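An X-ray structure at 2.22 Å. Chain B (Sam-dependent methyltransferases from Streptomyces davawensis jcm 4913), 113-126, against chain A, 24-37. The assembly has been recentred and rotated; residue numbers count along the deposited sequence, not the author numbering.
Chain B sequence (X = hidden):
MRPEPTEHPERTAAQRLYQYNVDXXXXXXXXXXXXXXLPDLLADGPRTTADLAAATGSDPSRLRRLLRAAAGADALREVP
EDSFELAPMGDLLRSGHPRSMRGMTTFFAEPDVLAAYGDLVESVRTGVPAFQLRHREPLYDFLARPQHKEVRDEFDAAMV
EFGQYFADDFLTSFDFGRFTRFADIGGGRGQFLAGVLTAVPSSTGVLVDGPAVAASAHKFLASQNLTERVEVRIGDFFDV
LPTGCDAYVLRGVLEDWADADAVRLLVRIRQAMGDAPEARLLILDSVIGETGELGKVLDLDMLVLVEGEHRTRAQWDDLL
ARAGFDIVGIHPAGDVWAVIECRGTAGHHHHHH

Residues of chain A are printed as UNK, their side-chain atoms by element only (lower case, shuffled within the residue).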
# COMPACT_ATOMS: atom_id res chain seq x y z
N VAL B 113 5.27 10.93 7.48
CA VAL B 113 5.78 9.57 7.56
C VAL B 113 5.94 8.97 6.17
O VAL B 113 6.93 8.29 5.87
CB VAL B 113 4.84 8.67 8.40
CG1 VAL B 113 5.23 7.21 8.29
CG2 VAL B 113 4.84 9.14 9.85
N LEU B 114 4.96 9.23 5.31
CA LEU B 114 4.92 8.67 3.97
C LEU B 114 6.04 9.24 3.10
O LEU B 114 6.52 8.57 2.18
CB LEU B 114 3.56 8.96 3.33
CG LEU B 114 2.99 7.95 2.34
CD1 LEU B 114 2.72 6.61 3.01
CD2 LEU B 114 1.72 8.51 1.76
N ALA B 115 6.44 10.47 3.39
CA ALA B 115 7.53 11.10 2.66
C ALA B 115 8.85 10.41 2.97
O ALA B 115 9.74 10.32 2.12
CB ALA B 115 7.61 12.58 3.00
N ALA B 116 8.97 9.92 4.20
CA ALA B 116 10.18 9.24 4.65
C ALA B 116 10.34 7.91 3.93
O ALA B 116 11.44 7.55 3.51
CB ALA B 116 10.15 9.03 6.15
N TYR B 117 9.25 7.17 3.77
CA TYR B 117 9.32 5.93 3.01
C TYR B 117 9.57 6.22 1.53
O TYR B 117 9.98 5.35 0.77
CB TYR B 117 8.05 5.11 3.20
CG TYR B 117 7.93 4.42 4.54
CD1 TYR B 117 7.59 5.14 5.68
CD2 TYR B 117 8.15 3.05 4.66
CE1 TYR B 117 7.48 4.51 6.91
CE2 TYR B 117 8.05 2.42 5.89
CZ TYR B 117 7.70 3.15 7.01
OH TYR B 117 7.59 2.54 8.24
N GLY B 118 9.30 7.46 1.14
CA GLY B 118 9.55 7.90 -0.22
C GLY B 118 11.02 8.13 -0.48
O GLY B 118 11.51 7.87 -1.58
N ASP B 119 11.74 8.60 0.54
CA ASP B 119 13.17 8.84 0.42
C ASP B 119 13.99 7.59 0.77
O ASP B 119 15.14 7.70 1.21
CB ASP B 119 13.59 10.01 1.31
CG ASP B 119 13.22 11.35 0.72
OD1 ASP B 119 13.00 11.41 -0.51
OD2 ASP B 119 13.16 12.34 1.48
N LEU B 120 13.41 6.42 0.55
CA LEU B 120 14.08 5.16 0.83
C LEU B 120 15.33 4.99 -0.03
O LEU B 120 16.36 4.49 0.43
CB LEU B 120 13.10 4.00 0.60
CG LEU B 120 13.62 2.58 0.74
CD1 LEU B 120 14.31 2.39 2.08
CD2 LEU B 120 12.47 1.58 0.58
N VAL B 121 15.25 5.43 -1.28
CA VAL B 121 16.38 5.32 -2.20
C VAL B 121 17.59 6.12 -1.71
O VAL B 121 18.71 5.60 -1.69
CB VAL B 121 15.99 5.81 -3.61
CG1 VAL B 121 17.21 5.88 -4.50
CG2 VAL B 121 14.94 4.90 -4.21
N GLU B 122 17.36 7.36 -1.31
CA GLU B 122 18.45 8.23 -0.87
C GLU B 122 19.00 7.79 0.49
O GLU B 122 20.15 8.06 0.82
CB GLU B 122 17.99 9.69 -0.81
CG GLU B 122 19.12 10.70 -0.63
CD GLU B 122 20.16 10.66 -1.74
OE1 GLU B 122 19.84 10.17 -2.85
OE2 GLU B 122 21.30 11.12 -1.51
N SER B 123 18.17 7.11 1.27
CA SER B 123 18.60 6.54 2.55
C SER B 123 19.59 5.40 2.32
O SER B 123 20.61 5.29 3.00
CB SER B 123 17.39 6.06 3.35
OG SER B 123 17.78 5.43 4.55
N VAL B 124 19.29 4.53 1.35
CA VAL B 124 20.17 3.42 1.02
C VAL B 124 21.51 3.94 0.48
O VAL B 124 22.57 3.41 0.80
CB VAL B 124 19.50 2.46 0.00
CG1 VAL B 124 20.51 1.49 -0.58
CG2 VAL B 124 18.36 1.71 0.67
N ARG B 125 21.44 5.01 -0.32
CA ARG B 125 22.64 5.60 -0.92
C ARG B 125 23.51 6.38 0.07
O ARG B 125 24.72 6.49 -0.11
CB ARG B 125 22.24 6.52 -2.08
CG ARG B 125 21.80 5.78 -3.33
CD ARG B 125 21.28 6.73 -4.39
NE ARG B 125 21.05 6.05 -5.66
CZ ARG B 125 20.34 6.57 -6.66
NH1 ARG B 125 19.78 7.76 -6.53
NH2 ARG B 125 20.18 5.88 -7.78
N THR B 126 22.89 6.92 1.12
CA THR B 126 23.59 7.80 2.05
C THR B 126 24.05 7.08 3.31
O THR B 126 25.16 7.28 3.78
CB THR B 126 22.71 9.00 2.45
OG1 THR B 126 22.28 9.69 1.27
CG2 THR B 126 23.48 9.95 3.35
N UNK A 24 1.70 -2.18 2.19
CA UNK A 24 2.11 -0.80 1.99
C UNK A 24 3.64 -0.71 1.98
O UNK A 24 4.22 -0.11 1.08
c UNK A 24 1.50 0.09 3.07
c UNK A 24 1.65 2.19 1.70
c UNK A 24 1.86 1.58 3.07
c UNK A 24 1.01 2.29 4.10
N UNK A 25 4.28 -1.33 2.97
CA UNK A 25 5.73 -1.40 3.01
C UNK A 25 6.31 -2.13 1.79
O UNK A 25 7.36 -1.75 1.27
c UNK A 25 6.19 -2.12 4.28
c UNK A 25 5.72 -1.48 5.58
n UNK A 25 5.27 -0.73 8.43
c UNK A 25 5.11 -2.13 7.94
c UNK A 25 6.01 -2.42 6.75
N UNK A 26 5.63 -3.18 1.35
CA UNK A 26 6.08 -3.91 0.17
C UNK A 26 6.05 -3.01 -1.07
O UNK A 26 6.97 -3.04 -1.89
c UNK A 26 5.53 -5.78 -1.43
c UNK A 26 5.44 -6.19 1.04
c UNK A 26 5.22 -5.17 -0.08
N UNK A 27 5.01 -2.19 -1.18
CA UNK A 27 4.87 -1.27 -2.31
C UNK A 27 6.06 -0.34 -2.41
O UNK A 27 6.55 -0.04 -3.51
c UNK A 27 3.58 -0.47 -2.20
N UNK A 28 6.52 0.13 -1.26
CA UNK A 28 7.66 1.03 -1.21
C UNK A 28 8.95 0.31 -1.56
O UNK A 28 9.83 0.88 -2.21
c UNK A 28 7.79 1.67 0.18
c UNK A 28 5.79 2.72 1.28
c UNK A 28 4.94 3.79 1.49
c UNK A 28 6.85 2.83 0.39
c UNK A 28 5.13 4.98 0.80
c UNK A 28 6.18 5.09 -0.09
c UNK A 28 7.04 4.02 -0.29
N UNK A 29 9.05 -0.95 -1.14
CA UNK A 29 10.21 -1.78 -1.44
C UNK A 29 10.35 -2.00 -2.94
O UNK A 29 11.45 -1.92 -3.49
c UNK A 29 10.12 -3.13 -0.71
c UNK A 29 11.03 -4.18 -1.35
c UNK A 29 10.45 -2.95 0.76
N UNK A 30 9.24 -2.29 -3.60
CA UNK A 30 9.24 -2.54 -5.03
C UNK A 30 9.54 -1.26 -5.82
O UNK A 30 10.17 -1.30 -6.88
c UNK A 30 6.11 -4.85 -5.21
c UNK A 30 7.52 -4.47 -4.82
c UNK A 30 8.49 -5.54 -5.26
c UNK A 30 7.91 -3.13 -5.47
N UNK A 31 9.09 -0.13 -5.29
CA UNK A 31 9.38 1.17 -5.89
C UNK A 31 10.89 1.44 -5.88
O UNK A 31 11.48 1.74 -6.92
c UNK A 31 8.95 5.53 -7.12
c UNK A 31 10.30 5.73 -5.15
c UNK A 31 9.05 3.69 -5.56
o UNK A 31 10.19 7.53 -6.71
c UNK A 31 8.64 2.29 -5.15
c UNK A 31 9.92 4.44 -4.78
c UNK A 31 9.81 6.27 -6.33
c UNK A 31 8.58 4.25 -6.74
N UNK A 32 11.50 1.31 -4.71
CA UNK A 32 12.91 1.61 -4.55
C UNK A 32 13.77 0.66 -5.38
O UNK A 32 14.76 1.07 -5.97
c UNK A 32 13.31 1.55 -3.08
N UNK A 33 13.36 -0.60 -5.43
CA UNK A 33 14.06 -1.60 -6.23
C UNK A 33 14.03 -1.22 -7.72
O UNK A 33 15.05 -1.29 -8.41
c UNK A 33 13.80 -3.92 -7.20
c UNK A 33 13.88 -3.61 -4.70
c UNK A 33 13.44 -3.01 -6.04
N UNK A 34 12.87 -0.80 -8.19
CA UNK A 34 12.72 -0.43 -9.59
C UNK A 34 13.48 0.86 -9.91
O UNK A 34 14.11 0.96 -10.97
c UNK A 34 11.25 -0.29 -9.95
N UNK A 35 13.43 1.84 -9.01
CA UNK A 35 14.10 3.13 -9.24
C UNK A 35 15.61 2.98 -9.28
O UNK A 35 16.30 3.75 -9.94
n UNK A 35 11.74 7.12 -10.87
c UNK A 35 12.35 6.48 -9.68
c UNK A 35 12.23 4.52 -8.12
c UNK A 35 11.74 5.11 -9.43
c UNK A 35 13.71 4.15 -8.16
N UNK A 36 16.13 1.99 -8.57
CA UNK A 36 17.56 1.74 -8.57
C UNK A 36 17.96 0.87 -9.75
O UNK A 36 19.14 0.55 -9.92
c UNK A 36 18.00 2.03 -6.05
c UNK A 36 17.98 1.08 -7.25
c UNK A 36 18.10 1.23 -4.77
c UNK A 36 19.17 2.98 -6.18
N UNK A 37 16.97 0.48 -10.55
CA UNK A 37 17.17 -0.36 -11.73
C UNK A 37 17.86 -1.68 -11.39
O UNK A 37 18.56 -2.26 -12.21
n UNK A 37 15.80 2.75 -14.62
c UNK A 37 17.97 0.40 -12.80
c UNK A 37 17.18 1.50 -13.46
c UNK A 37 16.52 3.56 -13.86
n UNK A 37 17.35 2.83 -13.14
c UNK A 37 16.20 1.45 -14.38

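Position 24 carries four carbons, forked at the second, and faces chain B without coming within contact distance. A four-carbon fork at that place is leucine: A:Leu24. Position 25 has four carbons in a row ending in nitrogen. Its CA-to-CB bond points sideways, yet the end of the chain comes nearer, and that unbranched run with a terminal amine is lysine. The A:Lys25 NZ lies 4.0 Å from B:Tyr117 OH, and both atoms find hydrogen bonds elsewhere in the structure.

Position 26 bears one carbon carrying two more and is out of reach: A:Val26. Position 27, with a single carbon, is also out of reach: A:Ala27.

Position 28 is the centre of the contact. Its side chain is one carbon followed by a ring of six carbons without any heteroatom, pointing toward chain B and set among B:Leu114, B:Tyr117 and B:Gly118. A bare six-carbon ring is phenylalanine. B:Tyr117 CB sits 3.5 Å from the centroid of the A:Phe28 ring and almost exactly on its normal, a CH-pi contact over one face. B:Leu114 CD1 meets the ring edge, 3.7 Å from A:Phe28 CZ. The two aromatic rings themselves meet obliquely, their planes at 41°. At B:Gly118 there is no side chain, and its N lies 4.1 Å from A:Phe28 CE1.

Position 29, one carbon carrying two, points away: A:Val29. Position 30, four carbons forked at the second, is out of reach: A:Leu30. Position 31 has one carbon, then a six-carbon ring bearing one oxygen, and passes near the backbone of B:Gly118. The ring oxygen makes it tyrosine; A:Tyr31 CE2 is 4.3 Å from B:Gly118 O, while its hydroxyl is hydrogen-bonded elsewhere in the structure.

Position 32 has one carbon, pointing toward B:Leu120 and B:Val121. It is alanine, and the backbones come close here: the CA atoms of A:Ala32 and B:Val121 are 5.6 Å apart. B:Leu120 CD2 packs 3.8 Å from A:Ala32 CB, and B:Val121 CG2 3.9 Å from the same CB.

Position 33, one carbon carrying two, points away: A:Val33. Position 34, a single carbon, is out of reach: A:Ala34. Position 35 has four carbons in a row ending in nitrogen; it starts toward chain B but its end leads away. This is lysine, and A:Lys35 CB lies 4.2 Å from B:Val121 CG2.

Position 36, four carbons forked at the second, brings its end to B:Val121 and B:Arg125: leucine. A:Leu36 CD2 is 3.9 Å from B:Val121 CG1 and 3.5 Å from B:Arg125 NH2. Position 37, one carbon and a five-membered ring with two nitrogens, is out of reach: A:His37, in a Schellman motif.

The rule is a stripe at 28, 32 and 36, spaced by four: ring, small residue, forked end. It meets B:Tyr117 and B:Val121, themselves four apart, and no hydrogen bond crosses between the stretches.

Chain A, residues 24-37: LKVAFVLYAVAKLH
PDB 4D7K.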